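Local structure of structural protein ORF273 (Acidianus two-tailed virus, 4ART) at residues L137-A143 with A156-I162. The protein is a structural protein of the virion of an archaeal virus, stable to heat and acid, whose precise role is not established. Coordinates in Å, arbitrary orientation, origin at the centre of the assembly. Numbering follows the deposited sequence.
Sequences LKYYIHA and AVNIYDI
Ile-141 and Ile-159, both m,t rotamers and a non-hydrogen-bonded pair, form the apolar centre, with Ile-141 CG1 4.0 Å from Ile-159 CG1. On the same face, which helix 23-44 covers, Ile-141 CG2 reaches Val-157 CG1 (3.6 Å) and Tyr-139 CD1 touches Ile-159 CG2 (3.4 Å). The opposite face carries Tyr-140 (chi1 t) and Tyr-160 (chi1 m), whose rings meet obliquely, centroids 6.0 Å apart and planes at 40°; beyond them Ile-162 turns in, its CD1 3.6 Å from Leu-137 CG. On this face the buried Tyr-140 OH and His-142 NE2 hydrogen-bond to Glu-92 and Asp-94 of adjacent strand 87-96.

The backbones are extended antiparallel strands, axes 4.7 Å apart at 163°, neighbours in the central sheet. Hydrogen bonds run from Tyr-140 N to Tyr-160 O (2.9 Å) and from Tyr-160 N to Tyr-140 O (2.8 Å); His-142 and Asn-158 repeat this, at 2.9 Å from His-142 N to Asn-158 O and 2.8 Å from Asn-158 N to His-142 O. Ile-162 N, 3.0 Å from Lys-138 O, extends the bonding into the following helix, which Asp-161 N-caps through Ser-164 N.

At the polar edge, water 1 bridges Lys-138 NZ (2.8 Å) and Asp-161 OD2 (2.5 Å). This hairpin core therefore combines backbone bonding with apolar contacts on both faces, while the Lys-138 and Asp-161 charges, NZ and OD2 4.2 Å apart and so beyond a salt bridge, are linked by a water that accepts from NZ and donates to OD2.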
loop_
_atom_site.group_PDB
_atom_site.type_symbol
_atom_site.label_atom_id
_atom_site.label_comp_id
_atom_site.label_asym_id
_atom_site.label_seq_id
_atom_site.Cartn_x
_atom_site.Cartn_y
_atom_site.Cartn_z
ATOM N N LEU A 137 17.467 10.607 -13.690
ATOM C CA LEU A 137 16.038 10.378 -13.633
ATOM C C LEU A 137 15.320 11.723 -13.531
ATOM O O LEU A 137 15.599 12.511 -12.628
ATOM C CB LEU A 137 15.787 9.535 -12.392
ATOM C CG LEU A 137 14.465 8.854 -12.239
ATOM C CD1 LEU A 137 14.132 7.987 -13.389
ATOM C CD2 LEU A 137 14.526 7.976 -11.096
ATOM N N LYS A 138 14.419 12.002 -14.472
ATOM C CA LYS A 138 13.678 13.269 -14.459
ATOM C C LYS A 138 12.221 13.050 -14.031
ATOM O O LYS A 138 11.656 13.883 -13.321
ATOM C CB LYS A 138 13.742 13.941 -15.833
ATOM C CG LYS A 138 13.214 15.384 -15.857
ATOM C CD LYS A 138 13.389 16.009 -17.221
ATOM C CE LYS A 138 12.757 17.370 -17.354
ATOM N NZ LYS A 138 13.634 18.436 -16.799
ATOM N N TYR A 139 11.615 11.926 -14.456
ATOM C CA TYR A 139 10.203 11.677 -14.211
ATOM C C TYR A 139 9.842 10.438 -13.461
ATOM O O TYR A 139 10.485 9.395 -13.586
ATOM C CB TYR A 139 9.431 11.672 -15.542
ATOM C CG TYR A 139 9.451 12.993 -16.288
ATOM C CD1 TYR A 139 8.577 14.016 -15.952
ATOM C CD2 TYR A 139 10.295 13.187 -17.381
ATOM C CE1 TYR A 139 8.560 15.217 -16.666
ATOM C CE2 TYR A 139 10.297 14.387 -18.098
ATOM C CZ TYR A 139 9.429 15.404 -17.732
ATOM O OH TYR A 139 9.410 16.607 -18.411
ATOM N N TYR A 140 8.771 10.567 -12.679
ATOM C CA TYR A 140 8.141 9.456 -12.006
ATOM C C TYR A 140 6.776 9.296 -12.677
ATOM O O TYR A 140 6.014 10.257 -12.772
ATOM C CB TYR A 140 8.005 9.659 -10.478
ATOM C CG TYR A 140 7.072 8.620 -9.871
ATOM C CD1 TYR A 140 7.517 7.345 -9.575
ATOM C CD2 TYR A 140 5.713 8.887 -9.703
ATOM C CE1 TYR A 140 6.642 6.366 -9.092
ATOM C CE2 TYR A 140 4.827 7.915 -9.249
ATOM C CZ TYR A 140 5.295 6.661 -8.927
ATOM O OH TYR A 140 4.385 5.758 -8.424
ATOM N N ILE A 141 6.485 8.084 -13.166
ATOM C CA ILE A 141 5.221 7.833 -13.878
ATOM C C ILE A 141 4.388 6.785 -13.149
ATOM O O ILE A 141 4.871 5.701 -12.843
ATOM C CB ILE A 141 5.458 7.455 -15.377
ATOM C CG1 ILE A 141 6.324 8.510 -16.088
ATOM C CG2 ILE A 141 4.143 7.210 -16.105
ATOM C CD1 ILE A 141 6.682 8.186 -17.577
ATOM N N HIS A 142 3.137 7.123 -12.885
ATOM C CA HIS A 142 2.192 6.213 -12.273
ATOM C C HIS A 142 1.127 5.905 -13.289
ATOM O O HIS A 142 0.418 6.818 -13.716
ATOM C CB HIS A 142 1.586 6.808 -10.991
ATOM C CG HIS A 142 0.735 5.820 -10.216
ATOM N ND1 HIS A 142 -0.216 6.252 -9.331
ATOM C CD2 HIS A 142 0.760 4.454 -10.176
ATOM C CE1 HIS A 142 -0.770 5.160 -8.810
ATOM N NE2 HIS A 142 -0.226 4.055 -9.285
ATOM N N ALA A 143 1.089 4.640 -13.752
ATOM C CA ALA A 143 0.109 4.147 -14.721
ATOM C C ALA A 143 -0.907 3.310 -13.980
ATOM O O ALA A 143 -0.526 2.482 -13.169
ATOM C CB ALA A 143 0.784 3.327 -15.808
ATOM N N ALA A 156 -4.839 5.196 -17.281
ATOM C CA ALA A 156 -4.540 6.573 -16.929
ATOM C C ALA A 156 -3.053 6.629 -16.629
ATOM O O ALA A 156 -2.524 5.775 -15.921
ATOM C CB ALA A 156 -5.338 7.018 -15.724
ATOM N N VAL A 157 -2.365 7.564 -17.258
ATOM C CA VAL A 157 -0.926 7.707 -17.089
ATOM C C VAL A 157 -0.722 9.098 -16.460
ATOM O O VAL A 157 -1.140 10.101 -17.050
ATOM C CB VAL A 157 -0.171 7.582 -18.442
ATOM C CG1 VAL A 157 1.342 7.694 -18.238
ATOM C CG2 VAL A 157 -0.537 6.309 -19.207
ATOM N N ASN A 158 -0.085 9.137 -15.282
ATOM C CA ASN A 158 0.239 10.361 -14.520
ATOM C C ASN A 158 1.741 10.570 -14.491
ATOM O O ASN A 158 2.455 9.738 -13.960
ATOM C CB ASN A 158 -0.303 10.262 -13.071
ATOM C CG ASN A 158 -1.809 10.335 -13.018
ATOM O OD1 ASN A 158 -2.421 11.146 -13.668
ATOM N ND2 ASN A 158 -2.463 9.293 -12.555
ATOM N N ILE A 159 2.211 11.696 -15.040
ATOM C CA ILE A 159 3.626 12.029 -15.117
ATOM C C ILE A 159 3.996 13.141 -14.149
ATOM O O ILE A 159 3.519 14.268 -14.268
ATOM C CB ILE A 159 4.036 12.316 -16.585
ATOM C CG1 ILE A 159 3.680 11.111 -17.494
ATOM C CG2 ILE A 159 5.500 12.642 -16.647
ATOM C CD1 ILE A 159 3.643 11.416 -18.912
ATOM N N TYR A 160 4.909 12.833 -13.223
ATOM C CA TYR A 160 5.378 13.787 -12.208
ATOM C C TYR A 160 6.826 14.114 -12.473
ATOM O O TYR A 160 7.627 13.219 -12.710
ATOM C CB TYR A 160 5.277 13.156 -10.794
ATOM C CG TYR A 160 3.882 12.721 -10.389
ATOM C CD1 TYR A 160 3.395 11.464 -10.731
ATOM C CD2 TYR A 160 3.031 13.586 -9.696
ATOM C CE1 TYR A 160 2.102 11.074 -10.394
ATOM C CE2 TYR A 160 1.747 13.200 -9.335
ATOM C CZ TYR A 160 1.281 11.950 -9.697
ATOM O OH TYR A 160 0.026 11.568 -9.305
ATOM N N ASP A 161 7.168 15.378 -12.357
ATOM C CA ASP A 161 8.539 15.879 -12.447
ATOM C C ASP A 161 9.101 15.662 -11.041
ATOM O O ASP A 161 8.558 16.209 -10.084
ATOM C CB ASP A 161 8.546 17.387 -12.804
ATOM C CG ASP A 161 9.950 17.972 -12.875
ATOM O OD1 ASP A 161 10.461 18.412 -11.843
ATOM O OD2 ASP A 161 10.549 17.933 -13.943
ATOM N N ILE A 162 10.169 14.873 -10.912
ATOM C CA ILE A 162 10.759 14.520 -9.615
ATOM C C ILE A 162 11.251 15.728 -8.804
ATOM O O ILE A 162 10.970 15.793 -7.617
ATOM C CB ILE A 162 11.804 13.348 -9.748
ATOM C CG1 ILE A 162 11.088 12.047 -10.232
ATOM C CG2 ILE A 162 12.591 13.123 -8.427
ATOM C CD1 ILE A 162 11.959 10.954 -10.687
HETATM O O HOH W 1 13.033 18.307 -14.089
HETATM O O HOH W 2 8.732 18.548 -16.624
HETATM O O HOH W 3 -1.332 9.279 -10.053
#